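Long-range contacts in transcriptional regulator nlh2 (Aquifex aeolicus, PDB 4G3V), which probably regulates transcription as a sigma54 activator, whose GAF domain, captured here in an inactive state, is thought to control its activity: residues N13-I18 / K30-V35; E43-A48 / S59-F64; V93-A98 / L109-A114; A114-P119 / I130-E135. One frame throughout, in Å; residues are numbered along the deposited sequence.

Interaction 1 of 4, residues N13-I18 / K30-V35; sequences NEITKI and KEVLKV
Helices 4-19 and 25-40 run almost antiparallel along N13-I18 and K30-V35, with their local axes 9.9 Å apart and their N-to-C directions at 164°. Between them lies a compact aliphatic patch. The CG1-CD1 branch of I15 meets both valines: CG1 packs against CG2 of V35 at 3.7 Å, while CD1 crosses V32 at about a right angle and touches CG1 of that residue at 4.0 Å. The separate CG2 branch of I15 lies 4.0 Å from V32 CG2. V35 has its CG2 in the crowded position between backbone N and carbonyl carbon, which turns this methyl onto I15 and directs CG1 to I18, whose CD1 arrives tip to tip at 4.1 Å. The same I18 CD1 makes the tightest approach, 3.5 Å from CG of E31, and so packs on the methylene part of an acidic side chain.

At the side where E14 and E31 stand the contact becomes polar, and E14 touches only V35 CG1, with its CG at 4.1 Å. Both glutamates hold CG anti to the backbone N and bend at chi2 (67° and 72°), so that their carboxylates lie beyond the apolar patch. E14 OE2 and E31 OE2 are 5.4 Å apart, like charges without contact; the syn lone pair of E31 OE1 receives K34 NZ in a salt bridge that probably eases that repulsion.

On the buried side I15 and V32 both rest on I152 of helix 139-162. N13 and T16, on another side of helix 4-19, meet the second subunit, and L33, on the far side of helix 25-40, packs on strands 44-51 and 54-61.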
loop_
_atom_site.group_PDB
_atom_site.type_symbol
_atom_site.label_atom_id
_atom_site.label_comp_id
_atom_site.label_asym_id
_atom_site.label_seq_id
_atom_site.Cartn_x
_atom_site.Cartn_y
_atom_site.Cartn_z
ATOM N N ASN A 13 -7.093 -3.840 1.042
ATOM C CA ASN A 13 -8.349 -3.159 0.683
ATOM C C ASN A 13 -9.191 -2.827 1.915
ATOM O O ASN A 13 -9.750 -1.738 2.026
ATOM C CB ASN A 13 -9.193 -4.006 -0.279
ATOM C CG ASN A 13 -8.518 -4.233 -1.609
ATOM O OD1 ASN A 13 -7.626 -3.484 -2.001
ATOM N ND2 ASN A 13 -8.947 -5.276 -2.318
ATOM N N GLU A 14 -9.277 -3.769 2.849
ATOM C CA GLU A 14 -10.097 -3.595 4.052
ATOM C C GLU A 14 -9.527 -2.496 4.952
ATOM O O GLU A 14 -10.258 -1.665 5.471
ATOM C CB GLU A 14 -10.182 -4.919 4.810
ATOM C CG GLU A 14 -10.909 -4.853 6.156
ATOM C CD GLU A 14 -12.395 -4.559 6.064
ATOM O OE1 GLU A 14 -12.934 -4.351 4.954
ATOM O OE2 GLU A 14 -13.030 -4.548 7.138
ATOM N N ILE A 15 -8.204 -2.484 5.119
ATOM C CA ILE A 15 -7.548 -1.457 5.912
ATOM C C ILE A 15 -7.777 -0.076 5.311
ATOM O O ILE A 15 -8.040 0.877 6.036
ATOM C CB ILE A 15 -6.038 -1.777 6.091
ATOM C CG1 ILE A 15 -5.893 -2.967 7.063
ATOM C CG2 ILE A 15 -5.280 -0.576 6.624
ATOM C CD1 ILE A 15 -4.482 -3.560 7.147
ATOM N N THR A 16 -7.723 0.036 3.982
ATOM C CA THR A 16 -7.956 1.331 3.342
ATOM C C THR A 16 -9.388 1.802 3.586
ATOM O O THR A 16 -9.637 2.984 3.826
ATOM C CB THR A 16 -7.648 1.250 1.834
ATOM O OG1 THR A 16 -6.279 0.866 1.664
ATOM C CG2 THR A 16 -7.872 2.563 1.121
ATOM N N LYS A 17 -10.322 0.866 3.540
ATOM C CA LYS A 17 -11.724 1.157 3.828
ATOM C C LYS A 17 -11.899 1.681 5.258
ATOM O O LYS A 17 -12.587 2.678 5.477
ATOM C CB LYS A 17 -12.562 -0.096 3.620
ATOM C CG LYS A 17 -14.046 0.105 3.852
ATOM C CD LYS A 17 -14.843 -1.151 3.461
ATOM C CE LYS A 17 -16.320 -0.988 3.768
ATOM N NZ LYS A 17 -17.103 -2.240 3.508
ATOM N N ILE A 18 -11.272 1.018 6.225
ATOM C CA ILE A 18 -11.319 1.466 7.619
ATOM C C ILE A 18 -10.715 2.865 7.778
ATOM O O ILE A 18 -11.315 3.754 8.397
ATOM C CB ILE A 18 -10.556 0.495 8.524
ATOM C CG1 ILE A 18 -11.282 -0.851 8.596
ATOM C CG2 ILE A 18 -10.365 1.078 9.922
ATOM C CD1 ILE A 18 -10.390 -1.979 9.062
ATOM N N LYS A 30 -6.835 0.393 16.230
ATOM C CA LYS A 30 -7.190 -0.887 16.809
ATOM C C LYS A 30 -7.815 -1.800 15.759
ATOM O O LYS A 30 -7.517 -2.985 15.729
ATOM C CB LYS A 30 -8.154 -0.699 17.989
ATOM C CG LYS A 30 -8.493 -1.977 18.696
ATOM C CD LYS A 30 -7.285 -2.512 19.474
ATOM C CE LYS A 30 -7.653 -3.739 20.293
ATOM N NZ LYS A 30 -6.740 -3.917 21.439
ATOM N N GLU A 31 -8.687 -1.256 14.907
ATOM C CA GLU A 31 -9.383 -2.082 13.924
ATOM C C GLU A 31 -8.386 -2.608 12.883
ATOM O O GLU A 31 -8.509 -3.735 12.411
ATOM C CB GLU A 31 -10.518 -1.309 13.261
ATOM C CG GLU A 31 -11.434 -2.152 12.391
ATOM C CD GLU A 31 -12.353 -3.082 13.168
ATOM O OE1 GLU A 31 -12.363 -3.063 14.423
ATOM O OE2 GLU A 31 -13.083 -3.839 12.498
ATOM N N VAL A 32 -7.385 -1.805 12.533
ATOM C CA VAL A 32 -6.313 -2.299 11.664
ATOM C C VAL A 32 -5.625 -3.536 12.273
ATOM O O VAL A 32 -5.424 -4.554 11.593
ATOM C CB VAL A 32 -5.276 -1.199 11.382
ATOM C CG1 VAL A 32 -4.032 -1.771 10.657
ATOM C CG2 VAL A 32 -5.900 -0.101 10.566
ATOM N N LEU A 33 -5.272 -3.470 13.551
ATOM C CA LEU A 33 -4.604 -4.598 14.187
ATOM C C LEU A 33 -5.531 -5.806 14.284
ATOM O O LEU A 33 -5.085 -6.952 14.163
ATOM C CB LEU A 33 -4.074 -4.207 15.570
ATOM C CG LEU A 33 -3.045 -3.061 15.556
ATOM C CD1 LEU A 33 -2.468 -2.786 16.947
ATOM C CD2 LEU A 33 -1.928 -3.349 14.578
ATOM N N LYS A 34 -6.818 -5.555 14.492
ATOM C CA LYS A 34 -7.791 -6.631 14.557
ATOM C C LYS A 34 -7.888 -7.366 13.221
ATOM O O LYS A 34 -7.963 -8.597 13.185
ATOM C CB LYS A 34 -9.163 -6.085 14.958
ATOM C CG LYS A 34 -10.225 -7.145 15.139
ATOM C CD LYS A 34 -11.579 -6.514 15.440
ATOM C CE LYS A 34 -11.543 -5.663 16.695
ATOM N NZ LYS A 34 -12.850 -4.998 16.946
ATOM N N VAL A 35 -7.880 -6.623 12.119
ATOM C CA VAL A 35 -7.957 -7.293 10.820
ATOM C C VAL A 35 -6.628 -7.983 10.469
ATOM O O VAL A 35 -6.620 -9.001 9.778
ATOM C CB VAL A 35 -8.506 -6.389 9.663
ATOM C CG1 VAL A 35 -9.933 -5.926 9.983
ATOM C CG2 VAL A 35 -7.639 -5.213 9.405
#

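Interaction 2 of 4, residues E43-A48 / S59-F64; sequences EHSFIA and SSYGYF
The F64 ring receives CD2 of F46 over the centre of one face, 3.6 Å above its plane, in an edge-to-face pair with planes at 63°; at the F64 edge lies CB of H44. F46 reaches this place with CG in the crowded position between backbone N and carbonyl carbon (chi1 67°). The imidazole of H44 is met edge-on by the backbone N of Y63, which donates to ND1 at 3.0 Å and only 5° out of the ring plane, so that ND1 is the acceptor. The Y61 ring has the E43 carbonyl at its edge, with O 3.3 Å from CD1.

Between them, with F46 on one face and Y61 on the other, runs an antiparallel ladder. S45 and Y61 exchange two hydrogen bonds, S45 N to Y61 O at 3.0 Å and Y61 N to S45 O at 2.8 Å, and I47 pairs likewise with S59, although S59 N to I47 O is longer at 3.3 Å. G62 has positive phi, and a CB there would run into E43 O and H44 ND1; the chain then brings Y63 N to H44.

Strand 44-51 is flanked on its other edge by strand 125-135; S45 and S59 face helix 25-40, whereas F64 packs against the loop residues T103 and I105.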
loop_
_atom_site.group_PDB
_atom_site.type_symbol
_atom_site.label_atom_id
_atom_site.label_comp_id
_atom_site.label_asym_id
_atom_site.label_seq_id
_atom_site.Cartn_x
_atom_site.Cartn_y
_atom_site.Cartn_z
ATOM N N GLU A 43 -1.019 -12.391 15.870
ATOM C CA GLU A 43 -1.619 -12.477 17.196
ATOM C C GLU A 43 -1.139 -11.403 18.174
ATOM O O GLU A 43 -1.834 -11.092 19.132
ATOM C CB GLU A 43 -1.400 -13.887 17.770
ATOM C CG GLU A 43 -2.241 -14.967 17.058
ATOM C CD GLU A 43 -1.579 -16.342 17.038
ATOM O OE1 GLU A 43 -0.673 -16.552 16.202
ATOM O OE2 GLU A 43 -1.961 -17.219 17.842
ATOM N N HIS A 44 0.039 -10.835 17.936
ATOM C CA HIS A 44 0.577 -9.785 18.793
ATOM C C HIS A 44 1.103 -8.637 17.942
ATOM O O HIS A 44 1.888 -8.850 17.018
ATOM C CB HIS A 44 1.721 -10.325 19.659
ATOM C CG HIS A 44 1.390 -11.604 20.376
ATOM N ND1 HIS A 44 0.707 -11.630 21.565
ATOM C CD2 HIS A 44 1.655 -12.895 20.061
ATOM C CE1 HIS A 44 0.564 -12.886 21.968
ATOM N NE2 HIS A 44 1.135 -13.671 21.073
ATOM N N SER A 45 0.706 -7.416 18.264
ATOM C CA SER A 45 1.103 -6.280 17.445
ATOM C C SER A 45 0.876 -4.982 18.174
ATOM O O SER A 45 0.095 -4.925 19.127
ATOM C CB SER A 45 0.291 -6.247 16.140
ATOM O OG SER A 45 -1.092 -6.098 16.418
ATOM N N PHE A 46 1.549 -3.932 17.716
ATOM C CA PHE A 46 1.285 -2.605 18.223
ATOM C C PHE A 46 1.643 -1.558 17.186
ATOM O O PHE A 46 2.397 -1.824 16.262
ATOM C CB PHE A 46 2.002 -2.354 19.567
ATOM C CG PHE A 46 3.513 -2.305 19.483
ATOM C CD1 PHE A 46 4.165 -1.178 19.011
ATOM C CD2 PHE A 46 4.271 -3.376 19.921
ATOM C CE1 PHE A 46 5.570 -1.133 18.946
ATOM C CE2 PHE A 46 5.663 -3.346 19.873
ATOM C CZ PHE A 46 6.315 -2.224 19.389
ATOM N N ILE A 47 1.031 -0.388 17.331
ATOM C CA ILE A 47 1.359 0.778 16.539
ATOM C C ILE A 47 1.820 1.820 17.543
ATOM O O ILE A 47 1.096 2.134 18.489
ATOM C CB ILE A 47 0.145 1.265 15.726
ATOM C CG1 ILE A 47 -0.217 0.214 14.680
ATOM C CG2 ILE A 47 0.431 2.598 15.071
ATOM C CD1 ILE A 47 -1.585 0.391 14.019
ATOM N N ALA A 48 3.052 2.297 17.371
ATOM C CA ALA A 48 3.624 3.310 18.250
ATOM C C ALA A 48 3.748 4.626 17.493
ATOM O O ALA A 48 4.056 4.647 16.298
ATOM C CB ALA A 48 4.969 2.874 18.751
ATOM N N SER A 59 -1.757 1.960 20.059
ATOM C CA SER A 59 -2.728 0.883 19.938
ATOM C C SER A 59 -2.009 -0.454 19.979
ATOM O O SER A 59 -0.840 -0.554 19.600
ATOM C CB SER A 59 -3.492 1.022 18.625
ATOM O OG SER A 59 -4.608 0.164 18.606
ATOM N N SER A 60 -2.702 -1.489 20.431
ATOM C CA SER A 60 -2.053 -2.772 20.608
ATOM C C SER A 60 -3.041 -3.910 20.441
ATOM O O SER A 60 -4.259 -3.707 20.494
ATOM C CB SER A 60 -1.408 -2.842 21.992
ATOM O OG SER A 60 -2.379 -2.673 23.008
ATOM N N TYR A 61 -2.511 -5.110 20.243
ATOM C CA TYR A 61 -3.349 -6.290 20.107
ATOM C C TYR A 61 -2.617 -7.502 20.658
ATOM O O TYR A 61 -1.416 -7.660 20.433
ATOM C CB TYR A 61 -3.718 -6.517 18.641
ATOM C CG TYR A 61 -4.696 -7.652 18.452
ATOM C CD1 TYR A 61 -4.246 -8.957 18.308
ATOM C CD2 TYR A 61 -6.064 -7.424 18.421
ATOM C CE1 TYR A 61 -5.121 -10.001 18.141
ATOM C CE2 TYR A 61 -6.959 -8.474 18.261
ATOM C CZ TYR A 61 -6.475 -9.761 18.120
ATOM O OH TYR A 61 -7.337 -10.824 17.953
ATOM N N GLY A 62 -3.345 -8.359 21.374
ATOM C CA GLY A 62 -2.749 -9.522 22.004
ATOM C C GLY A 62 -1.998 -9.210 23.290
ATOM O O GLY A 62 -2.494 -8.525 24.176
ATOM N N TYR A 63 -0.773 -9.707 23.377
ATOM C CA TYR A 63 0.035 -9.594 24.585
ATOM C C TYR A 63 0.265 -8.144 24.995
ATOM O O TYR A 63 0.386 -7.842 26.180
ATOM C CB TYR A 63 1.387 -10.287 24.387
ATOM C CG TYR A 63 2.285 -10.167 25.595
ATOM C CD1 TYR A 63 2.183 -11.065 26.652
ATOM C CD2 TYR A 63 3.219 -9.145 25.689
ATOM C CE1 TYR A 63 2.995 -10.954 27.766
ATOM C CE2 TYR A 63 4.035 -9.026 26.797
ATOM C CZ TYR A 63 3.918 -9.934 27.833
ATOM O OH TYR A 63 4.724 -9.825 28.946
ATOM N N PHE A 64 0.328 -7.247 24.019
ATOM C CA PHE A 64 0.603 -5.840 24.300
ATOM C C PHE A 64 -0.592 -5.068 24.857
ATOM O O PHE A 64 -0.461 -3.900 25.237
ATOM C CB PHE A 64 1.111 -5.172 23.036
ATOM C CG PHE A 64 2.419 -5.719 22.583
ATOM C CD1 PHE A 64 3.599 -5.199 23.073
ATOM C CD2 PHE A 64 2.469 -6.773 21.694
ATOM C CE1 PHE A 64 4.809 -5.709 22.677
ATOM C CE2 PHE A 64 3.680 -7.285 21.288
ATOM C CZ PHE A 64 4.853 -6.755 21.780
#

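Interaction 3 of 4, residues V93-A98 / L109-A114; sequences VKHNSA and LTEKHA
One backbone hydrogen bond joins the two segments, from V93 N to H113 O at 3.1 Å, nearly along the C=O axis, where the short 3-10 segment 93-94 passes the start of strand 113-122. V93 places CG1 in the crowded position between its backbone N and carbonyl carbon (chi1 61°), and this methyl meets CD1 of L109 at 3.7 Å, the apolar core of the contact. K94 lies along the backbone of L109 and T110: its chain is extended up to the bend at chi4 (64°), CD comes within 3.6 Å of T110 O, and NZ makes a weak hydrogen bond to L109 O while G106 O is its stronger partner.

The strand is entered through a type I turn from T110 to H113, overlaid by an ST turn in which K112 N donates to T110 OG1 at 3.0 Å. H113 folds back over this turn, with ND1 taking the N-H of T110 at 3.0 Å and L109 CD2 lying over one ring face. T110 OG1 is also hydrogen-bonded to E135 of the adjoining strand, which ties the turn to the sheet.

Farther out, the H95 imidazole and the E111 carboxylate stand at 77° to each other. CG of E111 lies 3.7 Å from H95 CE1, whereas H95 ND1 is buried by the contact and finds no polar partner in the model.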
loop_
_atom_site.group_PDB
_atom_site.type_symbol
_atom_site.label_atom_id
_atom_site.label_comp_id
_atom_site.label_asym_id
_atom_site.label_seq_id
_atom_site.Cartn_x
_atom_site.Cartn_y
_atom_site.Cartn_z
ATOM N N VAL A 93 13.188 -14.097 16.690
ATOM C CA VAL A 93 13.546 -12.870 17.396
ATOM C C VAL A 93 13.840 -13.155 18.861
ATOM O O VAL A 93 14.612 -12.445 19.500
ATOM C CB VAL A 93 12.425 -11.801 17.270
ATOM C CG1 VAL A 93 11.121 -12.295 17.880
ATOM C CG2 VAL A 93 12.852 -10.482 17.907
ATOM N N LYS A 94 13.220 -14.212 19.371
ATOM C CA LYS A 94 13.358 -14.616 20.760
ATOM C C LYS A 94 14.842 -14.675 21.127
ATOM O O LYS A 94 15.230 -14.309 22.243
ATOM C CB LYS A 94 12.683 -15.981 20.940
ATOM C CG LYS A 94 12.504 -16.463 22.373
ATOM C CD LYS A 94 11.710 -17.767 22.380
ATOM C CE LYS A 94 11.735 -18.458 23.737
ATOM N NZ LYS A 94 11.079 -17.650 24.789
ATOM N N HIS A 95 15.670 -15.098 20.173
ATOM C CA HIS A 95 17.089 -15.355 20.438
ATOM C C HIS A 95 18.022 -14.346 19.785
ATOM O O HIS A 95 19.230 -14.590 19.666
ATOM C CB HIS A 95 17.461 -16.761 19.965
ATOM C CG HIS A 95 16.727 -17.850 20.689
ATOM N ND1 HIS A 95 15.642 -18.506 20.144
ATOM C CD2 HIS A 95 16.908 -18.377 21.921
ATOM C CE1 HIS A 95 15.195 -19.401 21.010
ATOM N NE2 HIS A 95 15.943 -19.342 22.096
ATOM N N ASN A 96 17.478 -13.207 19.382
ATOM C CA ASN A 96 18.272 -12.194 18.712
ATOM C C ASN A 96 18.929 -11.223 19.686
ATOM O O ASN A 96 18.301 -10.769 20.638
ATOM C CB ASN A 96 17.412 -11.415 17.722
ATOM C CG ASN A 96 18.231 -10.494 16.860
ATOM O OD1 ASN A 96 18.490 -9.346 17.229
ATOM N ND2 ASN A 96 18.660 -10.993 15.708
ATOM N N SER A 97 20.187 -10.887 19.420
ATOM C CA SER A 97 20.981 -10.072 20.336
ATOM C C SER A 97 20.474 -8.634 20.488
ATOM O O SER A 97 20.755 -7.982 21.494
ATOM C CB SER A 97 22.430 -10.031 19.858
ATOM O OG SER A 97 22.542 -9.229 18.687
ATOM N N ALA A 98 19.745 -8.137 19.490
ATOM C CA ALA A 98 19.284 -6.747 19.494
ATOM C C ALA A 98 17.876 -6.612 20.067
ATOM O O ALA A 98 17.361 -5.506 20.218
ATOM C CB ALA A 98 19.338 -6.165 18.076
ATOM N N LEU A 109 6.913 -15.903 23.431
ATOM C CA LEU A 109 7.206 -16.277 22.050
ATOM C C LEU A 109 7.844 -17.659 21.967
ATOM O O LEU A 109 8.518 -18.095 22.904
ATOM C CB LEU A 109 8.169 -15.266 21.428
ATOM C CG LEU A 109 7.733 -13.805 21.397
ATOM C CD1 LEU A 109 8.777 -12.951 20.681
ATOM C CD2 LEU A 109 6.379 -13.681 20.724
ATOM N N THR A 110 7.619 -18.344 20.847
ATOM C CA THR A 110 8.357 -19.559 20.505
ATOM C C THR A 110 9.573 -19.174 19.681
ATOM O O THR A 110 9.764 -18.005 19.360
ATOM C CB THR A 110 7.523 -20.519 19.647
ATOM O OG1 THR A 110 7.443 -20.016 18.307
ATOM C CG2 THR A 110 6.119 -20.690 20.222
ATOM N N GLU A 111 10.384 -20.159 19.317
ATOM C CA GLU A 111 11.566 -19.890 18.511
ATOM C C GLU A 111 11.201 -19.577 17.059
ATOM O O GLU A 111 12.025 -19.064 16.301
ATOM C CB GLU A 111 12.530 -21.078 18.563
ATOM C CG GLU A 111 13.842 -20.824 17.832
ATOM C CD GLU A 111 14.864 -21.913 18.072
ATOM O OE1 GLU A 111 14.835 -22.533 19.161
ATOM O OE2 GLU A 111 15.697 -22.150 17.167
ATOM N N LYS A 112 9.961 -19.869 16.674
ATOM C CA LYS A 112 9.526 -19.636 15.297
ATOM C C LYS A 112 9.019 -18.211 15.079
ATOM O O LYS A 112 8.894 -17.761 13.937
ATOM C CB LYS A 112 8.451 -20.648 14.903
ATOM C CG LYS A 112 8.908 -22.091 15.073
ATOM C CD LYS A 112 8.361 -22.990 13.975
ATOM C CE LYS A 112 6.858 -23.180 14.089
ATOM N NZ LYS A 112 6.380 -24.306 13.222
ATOM N N HIS A 113 8.736 -17.492 16.163
ATOM C CA HIS A 113 8.230 -16.124 16.026
ATOM C C HIS A 113 9.264 -15.203 15.408
ATOM O O HIS A 113 10.423 -15.185 15.825
ATOM C CB HIS A 113 7.813 -15.542 17.377
ATOM C CG HIS A 113 6.421 -15.904 17.783
ATOM N ND1 HIS A 113 6.145 -16.977 18.601
ATOM C CD2 HIS A 113 5.227 -15.351 17.472
ATOM C CE1 HIS A 113 4.840 -17.066 18.781
ATOM N NE2 HIS A 113 4.258 -16.088 18.106
ATOM N N ALA A 114 8.832 -14.435 14.413
ATOM C CA ALA A 114 9.634 -13.340 13.888
ATOM C C ALA A 114 9.034 -12.009 14.324
ATOM O O ALA A 114 7.850 -11.918 14.662
ATOM C CB ALA A 114 9.707 -13.406 12.383
#

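Interaction 4 of 4, residues A114-P119 / I130-E135; sequences ALIAAP and ITIFKE
Strands 113-122 and 125-135 form a beta hairpin within the antiparallel sheet of the GAF domain, and A114-P119 and I130-E135 are parts of its two arms. A114, I116 and A118 pair with K134, I132 and I130, each couple joined by two hydrogen bonds. The shortest is A114 N to K134 O at 2.8 Å, almost straight at 177° although the donor sits above the carbonyl plane; the two bonds between A118 and I130 are both 2.9 Å.

The non-hydrogen-bonded pairs put L115, A117, T131 and F133 on one face. L115, with CG anti to the backbone N (chi1 -174°), runs alongside F133, and its CG makes an off-centre CH-pi contact 4.2 Å from the ring centroid, while CD1 touches CZ of F133 at 3.6 Å. CD2, the second branch, turns to CG2 of T131 at 3.9 Å. Beside it A117 CB lies 3.5 Å from T131 OG1, whose polar partner is T78 of helix 76-84. On the face of A114, I116, A118, I130, I132 and K134, I132 has CG1 in the crowded position (chi1 71°) and directs that atom back to CB of I116 at 4.0 Å; helix 139-162 covers this face through L142 and I149.

The hairpin's own bonds thus satisfy half of its backbone polar groups; strand 88-90 takes those of L115 and A117, and strand 44-51 those of T131 and F133.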
loop_
_atom_site.group_PDB
_atom_site.type_symbol
_atom_site.label_atom_id
_atom_site.label_comp_id
_atom_site.label_asym_id
_atom_site.label_seq_id
_atom_site.Cartn_x
_atom_site.Cartn_y
_atom_site.Cartn_z
ATOM N N ALA A 114 8.832 -14.435 14.413
ATOM C CA ALA A 114 9.634 -13.340 13.888
ATOM C C ALA A 114 9.034 -12.009 14.324
ATOM O O ALA A 114 7.850 -11.918 14.662
ATOM C CB ALA A 114 9.707 -13.406 12.383
ATOM N N LEU A 115 9.867 -10.975 14.308
ATOM C CA LEU A 115 9.425 -9.616 14.548
ATOM C C LEU A 115 9.578 -8.848 13.241
ATOM O O LEU A 115 10.644 -8.873 12.626
ATOM C CB LEU A 115 10.271 -8.980 15.656
ATOM C CG LEU A 115 9.885 -7.588 16.159
ATOM C CD1 LEU A 115 10.605 -7.247 17.454
ATOM C CD2 LEU A 115 10.177 -6.536 15.127
ATOM N N ILE A 116 8.515 -8.193 12.794
ATOM C CA ILE A 116 8.630 -7.285 11.651
ATOM C C ILE A 116 8.179 -5.905 12.098
ATOM O O ILE A 116 7.080 -5.746 12.618
ATOM C CB ILE A 116 7.766 -7.724 10.463
ATOM C CG1 ILE A 116 8.202 -9.099 9.969
ATOM C CG2 ILE A 116 7.843 -6.688 9.326
ATOM C CD1 ILE A 116 7.303 -9.670 8.900
ATOM N N ALA A 117 9.036 -4.915 11.895
ATOM C CA ALA A 117 8.740 -3.555 12.291
ATOM C C ALA A 117 8.951 -2.652 11.086
ATOM O O ALA A 117 10.010 -2.701 10.437
ATOM C CB ALA A 117 9.621 -3.136 13.460
ATOM N N ALA A 118 7.939 -1.849 10.773
ATOM C CA ALA A 118 7.987 -0.979 9.605
ATOM C C ALA A 118 7.645 0.446 10.003
ATOM O O ALA A 118 6.757 0.687 10.846
ATOM C CB ALA A 118 7.026 -1.457 8.538
ATOM N N PRO A 119 8.321 1.405 9.372
ATOM C CA PRO A 119 8.097 2.810 9.711
ATOM C C PRO A 119 6.774 3.316 9.140
ATOM O O PRO A 119 6.275 2.827 8.112
ATOM C CB PRO A 119 9.275 3.527 9.051
ATOM C CG PRO A 119 9.630 2.673 7.901
ATOM C CD PRO A 119 9.301 1.246 8.285
ATOM N N ILE A 130 4.898 0.423 13.070
ATOM C CA ILE A 130 4.015 -0.707 13.346
ATOM C C ILE A 130 4.896 -1.930 13.487
ATOM O O ILE A 130 5.758 -2.185 12.641
ATOM C CB ILE A 130 2.940 -0.910 12.266
ATOM C CG1 ILE A 130 2.164 -2.205 12.522
ATOM C CG2 ILE A 130 3.538 -0.911 10.870
ATOM C CD1 ILE A 130 0.946 -2.390 11.607
ATOM N N THR A 131 4.691 -2.660 14.584
ATOM C CA THR A 131 5.489 -3.829 14.916
ATOM C C THR A 131 4.572 -5.029 15.116
ATOM O O THR A 131 3.572 -4.948 15.847
ATOM C CB THR A 131 6.286 -3.588 16.190
ATOM O OG1 THR A 131 7.218 -2.519 15.965
ATOM C CG2 THR A 131 7.027 -4.853 16.639
ATOM N N ILE A 132 4.912 -6.137 14.479
ATOM C CA ILE A 132 4.114 -7.350 14.606
ATOM C C ILE A 132 4.994 -8.547 14.934
ATOM O O ILE A 132 6.174 -8.575 14.599
ATOM C CB ILE A 132 3.291 -7.648 13.321
ATOM C CG1 ILE A 132 4.176 -8.104 12.169
ATOM C CG2 ILE A 132 2.511 -6.420 12.877
ATOM C CD1 ILE A 132 4.250 -9.589 11.998
ATOM N N PHE A 133 4.405 -9.533 15.596
ATOM C CA PHE A 133 5.083 -10.780 15.889
ATOM C C PHE A 133 4.264 -11.913 15.270
ATOM O O PHE A 133 3.036 -11.962 15.426
ATOM C CB PHE A 133 5.168 -10.980 17.396
ATOM C CG PHE A 133 6.078 -10.010 18.089
ATOM C CD1 PHE A 133 5.625 -8.760 18.451
ATOM C CD2 PHE A 133 7.389 -10.361 18.386
ATOM C CE1 PHE A 133 6.456 -7.865 19.091
ATOM C CE2 PHE A 133 8.224 -9.475 19.018
ATOM C CZ PHE A 133 7.754 -8.218 19.378
ATOM N N LYS A 134 4.921 -12.813 14.559
ATOM C CA LYS A 134 4.216 -13.895 13.908
ATOM C C LYS A 134 5.157 -15.061 13.619
ATOM O O LYS A 134 6.313 -14.853 13.275
ATOM C CB LYS A 134 3.601 -13.391 12.607
ATOM C CG LYS A 134 2.886 -14.470 11.801
ATOM C CD LYS A 134 2.227 -13.862 10.571
ATOM C CE LYS A 134 1.753 -14.929 9.606
ATOM N NZ LYS A 134 0.662 -15.748 10.195
ATOM N N GLU A 135 4.653 -16.281 13.763
ATOM C CA GLU A 135 5.439 -17.478 13.475
ATOM C C GLU A 135 5.580 -17.741 11.976
ATOM O O GLU A 135 4.623 -17.616 11.220
ATOM C CB GLU A 135 4.788 -18.710 14.113
ATOM C CG GLU A 135 4.844 -18.758 15.625
ATOM C CD GLU A 135 4.476 -20.134 16.146
ATOM O OE1 GLU A 135 3.639 -20.802 15.503
ATOM O OE2 GLU A 135 5.032 -20.560 17.180
#

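Interactions 1 and 4 are mostly buried, whereas 2 and 3 are only partly so, and interaction 3 lies farthest from the centre of the chain. Interactions 2 and 4 are both hairpins of one sheet, joined where strand 44-51 pairs with strand 125-135 (F46 N to T131 O, 2.9 Å) and where F64 packs on F133. Interaction 3 shares A114 with interaction 4 and prolongs it into a loop, bound by T110 and E135. Interaction 1 instead packs helix on helix through apolar side chains, and K30 connects it to S60 of interaction 2. Backbone hydrogen bonds dominate the sheet contacts; interaction 3 mixes one backbone bond, a weak side-chain bond to a carbonyl and a small apolar contact.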